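Local coordinates for protein catalase A (Saccharomyces cerevisiae, PDB 1A4E) that probably breaks down the hydrogen peroxide made by peroxisomal oxidases into water and oxygen, working as a heme-dependent homotetramer that protects the cell, at residues B[163-166]-B[167-171]; B[269-272]-B[273-276]; B[397-400]-B[401-404]; B[421-425]-B[426-430]. All coordinates share one frame; numbering follows the deposited sequence.

Contact 1: residues B[163-166]-B[167-171]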
loop_
_atom_site.group_PDB
_atom_site.type_symbol
_atom_site.label_atom_id
_atom_site.label_comp_id
_atom_site.label_asym_id
_atom_site.label_seq_id
_atom_site.Cartn_x
_atom_site.Cartn_y
_atom_site.Cartn_z
ATOM N N PHE B 163 -31.825 -5.590 -0.254
ATOM C CA PHE B 163 -31.766 -6.978 0.155
ATOM C C PHE B 163 -32.774 -7.808 -0.619
ATOM O O PHE B 163 -32.397 -8.731 -1.335
ATOM C CB PHE B 163 -32.028 -7.021 1.656
ATOM C CG PHE B 163 -31.893 -8.364 2.365
ATOM C CD1 PHE B 163 -32.824 -9.394 2.173
ATOM C CD2 PHE B 163 -30.834 -8.549 3.254
ATOM C CE1 PHE B 163 -32.695 -10.596 2.869
ATOM C CE2 PHE B 163 -30.715 -9.755 3.949
ATOM C CZ PHE B 163 -31.641 -10.779 3.757
ATOM N N TRP B 164 -34.057 -7.461 -0.513
ATOM C CA TRP B 164 -35.082 -8.229 -1.189
ATOM C C TRP B 164 -35.215 -7.952 -2.672
ATOM O O TRP B 164 -35.673 -8.840 -3.392
ATOM C CB TRP B 164 -36.404 -7.998 -0.487
ATOM C CG TRP B 164 -36.435 -8.724 0.851
ATOM C CD1 TRP B 164 -36.473 -8.018 2.024
ATOM C CD2 TRP B 164 -36.421 -10.084 1.047
ATOM N NE1 TRP B 164 -36.483 -8.923 2.965
ATOM C CE2 TRP B 164 -36.453 -10.155 2.439
ATOM C CE3 TRP B 164 -36.388 -11.257 0.293
ATOM C CZ2 TRP B 164 -36.448 -11.381 3.099
ATOM C CZ3 TRP B 164 -36.384 -12.488 0.951
ATOM C CH2 TRP B 164 -36.415 -12.548 2.343
ATOM N N ASP B 165 -34.795 -6.778 -3.175
ATOM C CA ASP B 165 -34.849 -6.516 -4.606
ATOM C C ASP B 165 -33.904 -7.433 -5.364
ATOM O O ASP B 165 -34.281 -7.939 -6.420
ATOM C CB ASP B 165 -34.461 -5.081 -4.938
ATOM C CG ASP B 165 -34.783 -4.643 -6.357
ATOM O OD1 ASP B 165 -35.741 -5.145 -6.925
ATOM O OD2 ASP B 165 -34.092 -3.789 -6.903
ATOM N N PHE B 166 -32.694 -7.681 -4.841
ATOM C CA PHE B 166 -31.771 -8.581 -5.503
ATOM C C PHE B 166 -32.325 -10.006 -5.482
ATOM O O PHE B 166 -32.362 -10.672 -6.516
ATOM C CB PHE B 166 -30.400 -8.551 -4.810
ATOM C CG PHE B 166 -29.403 -9.496 -5.472
ATOM C CD1 PHE B 166 -28.682 -9.070 -6.594
ATOM C CD2 PHE B 166 -29.243 -10.804 -4.983
ATOM C CE1 PHE B 166 -27.808 -9.959 -7.229
ATOM C CE2 PHE B 166 -28.370 -11.681 -5.625
ATOM C CZ PHE B 166 -27.654 -11.258 -6.746
ATOM N N LEU B 167 -32.769 -10.476 -4.308
ATOM C CA LEU B 167 -33.243 -11.845 -4.157
ATOM C C LEU B 167 -34.513 -12.199 -4.917
ATOM O O LEU B 167 -34.629 -13.315 -5.409
ATOM C CB LEU B 167 -33.438 -12.127 -2.672
ATOM C CG LEU B 167 -32.164 -12.078 -1.819
ATOM C CD1 LEU B 167 -32.523 -12.228 -0.350
ATOM C CD2 LEU B 167 -31.208 -13.174 -2.264
ATOM N N THR B 168 -35.449 -11.261 -5.063
ATOM C CA THR B 168 -36.683 -11.514 -5.789
ATOM C C THR B 168 -36.569 -11.291 -7.295
ATOM O O THR B 168 -37.529 -11.575 -8.015
ATOM C CB THR B 168 -37.830 -10.627 -5.233
ATOM O OG1 THR B 168 -37.479 -9.255 -5.434
ATOM C CG2 THR B 168 -38.101 -10.939 -3.767
ATOM N N THR B 169 -35.435 -10.773 -7.810
ATOM C CA THR B 169 -35.235 -10.605 -9.255
ATOM C C THR B 169 -35.271 -12.001 -9.866
ATOM O O THR B 169 -34.588 -12.877 -9.336
ATOM C CB THR B 169 -33.872 -9.945 -9.546
ATOM O OG1 THR B 169 -33.956 -8.670 -8.955
ATOM C CG2 THR B 169 -33.536 -9.749 -11.011
ATOM N N PRO B 170 -36.079 -12.282 -10.907
ATOM C CA PRO B 170 -36.416 -13.631 -11.361
ATOM C C PRO B 170 -35.244 -14.569 -11.582
ATOM O O PRO B 170 -35.271 -15.701 -11.105
ATOM C CB PRO B 170 -37.233 -13.395 -12.612
ATOM C CG PRO B 170 -37.969 -12.127 -12.241
ATOM C CD PRO B 170 -36.838 -11.292 -11.666
ATOM N N GLU B 171 -34.186 -14.067 -12.231
ATOM C CA GLU B 171 -32.983 -14.853 -12.493
ATOM C C GLU B 171 -32.086 -15.085 -11.279
ATOM O O GLU B 171 -31.157 -15.883 -11.344
ATOM C CB GLU B 171 -32.141 -14.199 -13.604
ATOM C CG GLU B 171 -31.815 -12.708 -13.517
ATOM C CD GLU B 171 -32.852 -11.728 -14.083
ATOM O OE1 GLU B 171 -33.994 -12.103 -14.377
ATOM O OE2 GLU B 171 -32.499 -10.558 -14.228
#

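Contact 2: residues B[269-272]-B[273-276]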
loop_
_atom_site.group_PDB
_atom_site.type_symbol
_atom_site.label_atom_id
_atom_site.label_comp_id
_atom_site.label_asym_id
_atom_site.label_seq_id
_atom_site.Cartn_x
_atom_site.Cartn_y
_atom_site.Cartn_z
ATOM N N GLU B 269 -19.171 -40.311 -11.314
ATOM C CA GLU B 269 -19.600 -39.516 -12.455
ATOM C C GLU B 269 -20.906 -40.057 -13.057
ATOM O O GLU B 269 -21.768 -39.288 -13.486
ATOM C CB GLU B 269 -18.453 -39.537 -13.443
ATOM C CG GLU B 269 -18.597 -38.540 -14.578
ATOM C CD GLU B 269 -17.458 -38.547 -15.591
ATOM O OE1 GLU B 269 -16.621 -39.458 -15.592
ATOM O OE2 GLU B 269 -17.411 -37.620 -16.399
ATOM N N ARG B 270 -21.068 -41.394 -13.049
ATOM C CA ARG B 270 -22.272 -42.098 -13.496
ATOM C C ARG B 270 -23.477 -41.722 -12.639
ATOM O O ARG B 270 -24.547 -41.446 -13.185
ATOM C CB ARG B 270 -21.973 -43.607 -13.435
ATOM C CG ARG B 270 -23.090 -44.659 -13.405
ATOM C CD ARG B 270 -22.351 -45.950 -13.026
ATOM N NE ARG B 270 -23.112 -47.050 -12.429
ATOM C CZ ARG B 270 -23.493 -47.115 -11.133
ATOM N NH1 ARG B 270 -23.220 -46.153 -10.242
ATOM N NH2 ARG B 270 -24.091 -48.225 -10.696
ATOM N N ASP B 271 -23.330 -41.674 -11.304
ATOM C CA ASP B 271 -24.414 -41.233 -10.434
ATOM C C ASP B 271 -24.770 -39.778 -10.678
ATOM O O ASP B 271 -25.944 -39.420 -10.617
ATOM C CB ASP B 271 -24.060 -41.338 -8.969
ATOM C CG ASP B 271 -23.666 -42.704 -8.456
ATOM O OD1 ASP B 271 -24.284 -43.694 -8.835
ATOM O OD2 ASP B 271 -22.735 -42.766 -7.661
ATOM N N ALA B 272 -23.756 -38.945 -10.976
ATOM C CA ALA B 272 -23.958 -37.529 -11.255
ATOM C C ALA B 272 -24.819 -37.300 -12.488
ATOM O O ALA B 272 -25.638 -36.382 -12.506
ATOM C CB ALA B 272 -22.623 -36.840 -11.473
ATOM N N LYS B 273 -24.662 -38.169 -13.503
ATOM C CA LYS B 273 -25.457 -38.112 -14.722
ATOM C C LYS B 273 -26.900 -38.510 -14.477
ATOM O O LYS B 273 -27.795 -38.032 -15.165
ATOM C CB LYS B 273 -24.874 -39.035 -15.783
ATOM C CG LYS B 273 -23.611 -38.489 -16.420
ATOM C CD LYS B 273 -22.920 -39.621 -17.164
ATOM C CE LYS B 273 -21.709 -39.104 -17.942
ATOM N NZ LYS B 273 -20.908 -40.206 -18.452
ATOM N N LYS B 274 -27.158 -39.367 -13.489
ATOM C CA LYS B 274 -28.516 -39.789 -13.183
ATOM C C LYS B 274 -29.251 -38.803 -12.279
ATOM O O LYS B 274 -30.460 -38.958 -12.094
ATOM C CB LYS B 274 -28.514 -41.153 -12.492
ATOM C CG LYS B 274 -27.915 -42.373 -13.193
ATOM C CD LYS B 274 -27.770 -43.403 -12.064
ATOM C CE LYS B 274 -27.179 -44.782 -12.393
ATOM N NZ LYS B 274 -26.902 -45.524 -11.163
ATOM N N LEU B 275 -28.580 -37.798 -11.694
ATOM C CA LEU B 275 -29.231 -36.851 -10.791
ATOM C C LEU B 275 -30.191 -35.902 -11.494
ATOM O O LEU B 275 -29.908 -35.502 -12.623
ATOM C CB LEU B 275 -28.199 -35.997 -10.049
ATOM C CG LEU B 275 -27.369 -36.546 -8.889
ATOM C CD1 LEU B 275 -26.377 -35.473 -8.480
ATOM C CD2 LEU B 275 -28.242 -36.897 -7.690
ATOM N N PRO B 276 -31.330 -35.517 -10.880
ATOM C CA PRO B 276 -32.272 -34.517 -11.402
ATOM C C PRO B 276 -31.811 -33.058 -11.446
ATOM O O PRO B 276 -32.545 -32.163 -11.880
ATOM C CB PRO B 276 -33.503 -34.721 -10.537
ATOM C CG PRO B 276 -32.945 -35.177 -9.210
ATOM C CD PRO B 276 -31.864 -36.142 -9.666
#

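Contact 3: residues B[397-400]-B[401-404]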
loop_
_atom_site.group_PDB
_atom_site.type_symbol
_atom_site.label_atom_id
_atom_site.label_comp_id
_atom_site.label_asym_id
_atom_site.label_seq_id
_atom_site.Cartn_x
_atom_site.Cartn_y
_atom_site.Cartn_z
ATOM N N TYR B 397 10.946 -32.459 -7.576
ATOM C CA TYR B 397 9.528 -32.351 -7.889
ATOM C C TYR B 397 8.929 -33.702 -7.555
ATOM O O TYR B 397 9.222 -34.693 -8.227
ATOM C CB TYR B 397 9.325 -32.024 -9.372
ATOM C CG TYR B 397 9.750 -30.605 -9.692
ATOM C CD1 TYR B 397 11.071 -30.324 -10.048
ATOM C CD2 TYR B 397 8.817 -29.578 -9.583
ATOM C CE1 TYR B 397 11.458 -29.007 -10.306
ATOM C CE2 TYR B 397 9.194 -28.262 -9.839
ATOM C CZ TYR B 397 10.514 -27.992 -10.202
ATOM O OH TYR B 397 10.890 -26.690 -10.452
ATOM N N ILE B 398 8.148 -33.758 -6.469
ATOM C CA ILE B 398 7.558 -35.017 -6.051
ATOM C C ILE B 398 6.200 -35.254 -6.699
ATOM O O ILE B 398 5.605 -34.333 -7.266
ATOM C CB ILE B 398 7.419 -35.086 -4.489
ATOM C CG1 ILE B 398 6.432 -34.089 -3.937
ATOM C CG2 ILE B 398 8.794 -34.829 -3.890
ATOM C CD1 ILE B 398 6.123 -34.370 -2.453
ATOM N N GLN B 399 5.751 -36.525 -6.633
ATOM C CA GLN B 399 4.476 -37.016 -7.167
ATOM C C GLN B 399 4.221 -36.623 -8.622
ATOM O O GLN B 399 3.149 -36.139 -9.006
ATOM C CB GLN B 399 3.320 -36.508 -6.303
ATOM C CG GLN B 399 3.386 -36.960 -4.856
ATOM C CD GLN B 399 2.227 -36.465 -4.010
ATOM O OE1 GLN B 399 1.275 -35.853 -4.490
ATOM N NE2 GLN B 399 2.274 -36.735 -2.710
ATOM N N GLN B 400 5.268 -36.861 -9.423
ATOM C CA GLN B 400 5.289 -36.512 -10.838
ATOM C C GLN B 400 4.256 -37.194 -11.709
ATOM O O GLN B 400 3.849 -36.667 -12.746
ATOM C CB GLN B 400 6.657 -36.806 -11.419
ATOM C CG GLN B 400 7.700 -35.952 -10.741
ATOM C CD GLN B 400 8.869 -35.615 -11.639
ATOM O OE1 GLN B 400 8.772 -34.769 -12.533
ATOM N NE2 GLN B 400 9.999 -36.270 -11.403
ATOM N N ASP B 401 3.831 -38.376 -11.266
ATOM C CA ASP B 401 2.828 -39.130 -11.987
ATOM C C ASP B 401 1.408 -38.941 -11.500
ATOM O O ASP B 401 0.475 -39.390 -12.171
ATOM C CB ASP B 401 3.216 -40.599 -11.938
ATOM C CG ASP B 401 4.507 -40.859 -12.702
ATOM O OD1 ASP B 401 4.692 -40.293 -13.786
ATOM O OD2 ASP B 401 5.334 -41.624 -12.208
ATOM N N ARG B 402 1.229 -38.270 -10.350
ATOM C CA ARG B 402 -0.098 -37.987 -9.824
ATOM C C ARG B 402 -0.774 -36.978 -10.746
ATOM O O ARG B 402 -0.216 -35.913 -11.020
ATOM C CB ARG B 402 -0.006 -37.408 -8.419
ATOM C CG ARG B 402 -1.346 -36.928 -7.872
ATOM C CD ARG B 402 -1.154 -36.051 -6.652
ATOM N NE ARG B 402 -0.176 -34.990 -6.874
ATOM C CZ ARG B 402 -0.520 -33.738 -7.172
ATOM N NH1 ARG B 402 -1.787 -33.376 -7.288
ATOM N NH2 ARG B 402 0.427 -32.823 -7.349
ATOM N N PRO B 403 -1.961 -37.310 -11.279
ATOM C CA PRO B 403 -2.759 -36.395 -12.078
ATOM C C PRO B 403 -3.387 -35.279 -11.252
ATOM O O PRO B 403 -3.684 -35.432 -10.061
ATOM C CB PRO B 403 -3.759 -37.314 -12.754
ATOM C CG PRO B 403 -3.981 -38.402 -11.733
ATOM C CD PRO B 403 -2.576 -38.636 -11.219
ATOM N N ILE B 404 -3.522 -34.106 -11.865
ATOM C CA ILE B 404 -4.223 -33.023 -11.200
ATOM C C ILE B 404 -5.692 -33.210 -11.564
ATOM O O ILE B 404 -6.486 -33.582 -10.696
ATOM C CB ILE B 404 -3.623 -31.688 -11.688
ATOM C CG1 ILE B 404 -2.148 -31.642 -11.278
ATOM C CG2 ILE B 404 -4.376 -30.516 -11.087
ATOM C CD1 ILE B 404 -1.343 -30.434 -11.775
#

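Contact 4: residues B[421-425]-B[426-430]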
loop_
_atom_site.group_PDB
_atom_site.type_symbol
_atom_site.label_atom_id
_atom_site.label_comp_id
_atom_site.label_asym_id
_atom_site.label_seq_id
_atom_site.Cartn_x
_atom_site.Cartn_y
_atom_site.Cartn_z
ATOM N N ALA B 421 -29.108 -18.446 -14.950
ATOM C CA ALA B 421 -30.300 -17.868 -14.341
ATOM C C ALA B 421 -31.240 -18.917 -13.761
ATOM O O ALA B 421 -31.092 -20.094 -14.094
ATOM C CB ALA B 421 -31.021 -17.082 -15.403
ATOM N N THR B 422 -32.188 -18.556 -12.890
ATOM C CA THR B 422 -33.168 -19.506 -12.352
ATOM C C THR B 422 -33.823 -20.285 -13.491
ATOM O O THR B 422 -34.335 -19.718 -14.460
ATOM C CB THR B 422 -34.298 -18.790 -11.567
ATOM O OG1 THR B 422 -33.648 -17.885 -10.690
ATOM C CG2 THR B 422 -35.196 -19.733 -10.759
ATOM N N SER B 423 -33.682 -21.608 -13.395
ATOM C CA SER B 423 -34.245 -22.546 -14.355
ATOM C C SER B 423 -35.766 -22.479 -14.390
ATOM O O SER B 423 -36.383 -22.262 -13.345
ATOM C CB SER B 423 -33.832 -23.972 -14.007
ATOM O OG SER B 423 -32.424 -24.146 -14.053
ATOM N N PRO B 424 -36.429 -22.630 -15.550
ATOM C CA PRO B 424 -37.878 -22.736 -15.643
ATOM C C PRO B 424 -38.377 -23.981 -14.930
ATOM O O PRO B 424 -37.660 -24.971 -14.756
ATOM C CB PRO B 424 -38.147 -22.721 -17.132
ATOM C CG PRO B 424 -36.900 -23.337 -17.714
ATOM C CD PRO B 424 -35.826 -22.657 -16.880
ATOM N N GLY B 425 -39.616 -23.883 -14.462
ATOM C CA GLY B 425 -40.227 -24.986 -13.751
ATOM C C GLY B 425 -40.032 -24.872 -12.250
ATOM O O GLY B 425 -39.907 -23.785 -11.676
ATOM N N ASP B 426 -39.963 -26.043 -11.625
ATOM C CA ASP B 426 -39.896 -26.101 -10.185
ATOM C C ASP B 426 -38.606 -26.661 -9.605
ATOM O O ASP B 426 -38.460 -26.716 -8.382
ATOM C CB ASP B 426 -41.095 -26.911 -9.733
ATOM C CG ASP B 426 -41.495 -26.614 -8.301
ATOM O OD1 ASP B 426 -41.749 -25.446 -7.987
ATOM O OD2 ASP B 426 -41.543 -27.560 -7.518
ATOM N N VAL B 427 -37.642 -27.044 -10.454
ATOM C CA VAL B 427 -36.390 -27.655 -10.017
ATOM C C VAL B 427 -35.588 -26.836 -8.996
ATOM O O VAL B 427 -34.983 -27.411 -8.091
ATOM C CB VAL B 427 -35.564 -27.971 -11.313
ATOM C CG1 VAL B 427 -35.150 -26.683 -12.023
ATOM C CG2 VAL B 427 -34.354 -28.830 -10.949
ATOM N N ASP B 428 -35.611 -25.502 -9.091
ATOM C CA ASP B 428 -34.916 -24.637 -8.151
ATOM C C ASP B 428 -35.753 -24.200 -6.964
ATOM O O ASP B 428 -35.310 -23.396 -6.146
ATOM C CB ASP B 428 -34.399 -23.407 -8.880
ATOM C CG ASP B 428 -33.390 -23.714 -9.986
ATOM O OD1 ASP B 428 -32.702 -24.733 -9.933
ATOM O OD2 ASP B 428 -33.282 -22.922 -10.912
ATOM N N PHE B 429 -36.975 -24.733 -6.854
ATOM C CA PHE B 429 -37.848 -24.467 -5.723
ATOM C C PHE B 429 -38.172 -25.726 -4.935
ATOM O O PHE B 429 -38.562 -25.630 -3.771
ATOM C CB PHE B 429 -39.152 -23.824 -6.198
ATOM C CG PHE B 429 -38.973 -22.357 -6.567
ATOM C CD1 PHE B 429 -38.489 -22.000 -7.828
ATOM C CD2 PHE B 429 -39.261 -21.365 -5.623
ATOM C CE1 PHE B 429 -38.283 -20.655 -8.135
ATOM C CE2 PHE B 429 -39.055 -20.021 -5.940
ATOM C CZ PHE B 429 -38.566 -19.666 -7.195
ATOM N N VAL B 430 -37.964 -26.906 -5.536
ATOM C CA VAL B 430 -38.250 -28.193 -4.911
ATOM C C VAL B 430 -37.602 -28.373 -3.541
ATOM O O VAL B 430 -38.307 -28.609 -2.561
ATOM C CB VAL B 430 -37.807 -29.321 -5.899
ATOM C CG1 VAL B 430 -37.727 -30.702 -5.263
ATOM C CG2 VAL B 430 -38.889 -29.471 -6.940
HETATM O O HOH W 1 -37.025 -23.645 -11.058
HETATM O O HOH W 2 -31.417 -26.236 -12.233
#

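Contact 1: residues B[163-166]-B[167-171]
L167 lays its CD1 methyl against the F163 ring, where CE1 is 3.6 Å from L167 CD1, and against the W164 indole, whose CE3 lies 4.0 Å from the same methyl. CG of L167 stands anti to its carbonyl carbon (chi1 -64°), which turns the branch back along the helix over the F163 carbonyl; the other methyl, CD2, brushes CD2 of F166. F163 in turn sets its CD1 above one face of the W164 ring, toward the rim, so methyl and phenyl pack together against the indole. The polar bonds lie further along. W164 O takes two bonds from one residue, T168 N at 3.0 Å and T168 OG1 at 2.8 Å, reaching it from opposite faces of the carbonyl plane. T168 OG1 sits between its own N and carbonyl carbon (chi1 62°), the rotamer that folds the hydroxyl back onto the preceding turn. T169, in a different rotamer, also turns its OG1 onto D165 O (2.7 Å), a hydroxyl that bonds to N391 of the second subunit as well; T169 N makes only weak bonds to D165 O and F166 O. Replacing T168 with valine would probably cost W164 O its second donor and leave a buried carbonyl less well satisfied. The D165 carboxylate is taken up by R467 and by Y388 and N391 of the second subunit, and W164 NE1 bonds to H456. This part of helix 160-168 is wedged among three helices: F166 and F163 touch 141-149, F163, W164 and L167 meet 176-182, and W164 and T168 rest on 462-473.

Contact 2: residues B[269-272]-B[273-276]
Residues 269-274 form a short helix of between one and two turns, in which K273 N bonds to E269 O at 3.1 Å, while the bonds from K274 N to R270 O and from L275 N to A272 O are weak. On one flank R270 and K274 extend alongside each other in the same direction. The R270 chain is extended from CG to NE with CG anti to the backbone N (chi1 161°), and K274, extended beyond CG, brings NZ over the centre of one guanidinium face, 3.8 Å from R270 CZ. D271 lies beside both: its OD1 makes a 3.0 Å salt bridge to R270 NH1 and a long one, 4.0 Å, to K274 NZ, which probably offsets part of their repulsion. Together the three form a salt-bridge network on the protein surface. D271 OD2 also accepts a hydrogen bond from T268 N, just ahead of the helix. E269 and K273 send opposite charges along another flank, with OE2 of E269 4.8 Å from K273 NZ, too far for direct contact. A272 turns the inner side of the helix to Y214 and V279, E269 touches W212 of strand 212-221, and L275 packs on F291 as the chain leaves the helix.

Contact 3: residues B[397-400]-B[401-404]
Q399, with CG anti to its carbonyl carbon (chi1 -60°) and an extended chain, and R402, whose chain bends at chi3 (50°), bring amide and guanidinium together beside a type I beta turn. The side chains meet obliquely, their flat groups turned 71° apart, and Q399 OE1 approaches R402 NE to 2.9 Å. The same oxygen lies 3.3 Å from R402 CD, while CB of Q399 lies in the guanidinium plane, at its edge. Behind this pair the turn from Q399 to R402 is closed by R402 N, which bonds to Q399 O at 3.2 Å with the N-H well above the plane of that carbonyl. At the corner Q400 and D401 carry their side chains outward. The other end of the Q399 amide is committed elsewhere, NE2 bonding to E121 OE2. Putting an alanine in place of R402 would probably strip Q399 OE1 of its guanidinium neighbour and open a gap beside P324, where both chains now rest. The turn reverses the chain in the long loop between helix 332-348 and strand 411-418; there Y397, I398 and Q400 pack on P19, P15 and N17 of the third subunit, and I404, just past the turn, touches P417 of the second subunit.

Contact 4: residues B[421-425]-B[426-430]
S423 N gives a direct hydrogen bond to D428 OD2 at 2.8 Å, meeting the carboxylate oxygen nearly along its C-O axis. Two waters add to it. The first donates to S423 O at 2.7 Å and weakly to G425 O, accepts from D428 N at 3.1 Å, and lies in the plane of the F429 ring at its edge; the second links S423 OG to D428 OD1. The counter-charges come from outside the loop: R137 reaches both D428 OD2 and S423 OG, and K284 pairs with D428 OD1, probably stabilising the buried carboxylate as an anion, while D426 binds R433. The rest is van der Waals packing. V427 CG1 sits 3.6 Å from S423 CB, and T422 CG2 lies 3.7 Å from D428 OD2 and 4.2 Å from F429 CE1, T422 and F429 crossing at about a right angle. G425 has phi/psi of 93° and -149°, at which a CB would press on the carbonyl O of P424. D426 O accepts from F429 N at 2.9 Å and from V430 N, a tight turn leading into helix 430-440. Two waters and the D428 carboxylate thus bridge a loop joining strand 411-418 to the C-terminal helices of the catalase fold.

In the fold
Contact 4 lies on the same side of the chain as contacts 1 and 2, whose centres are 30 Å apart. It bridges them: T422 OG1 bonds to P170 O at 2.8 Å and E171 packs on A421, tying the end of helix 160-168 to the loop before the C-terminal helices, while V427 CG2 meets P276 O of contact 2 at 3.9 Å. The centres of contacts 1 and 4 are 15 Å apart, those of 2 and 4 18 Å. Contact 3 stands apart, about 13 Å from contact 2 between nearest atoms, and faces other subunits, as D165 of contact 1 does. None touches the active-site residues; the F166 side chain lies about 11 Å from a bound heme.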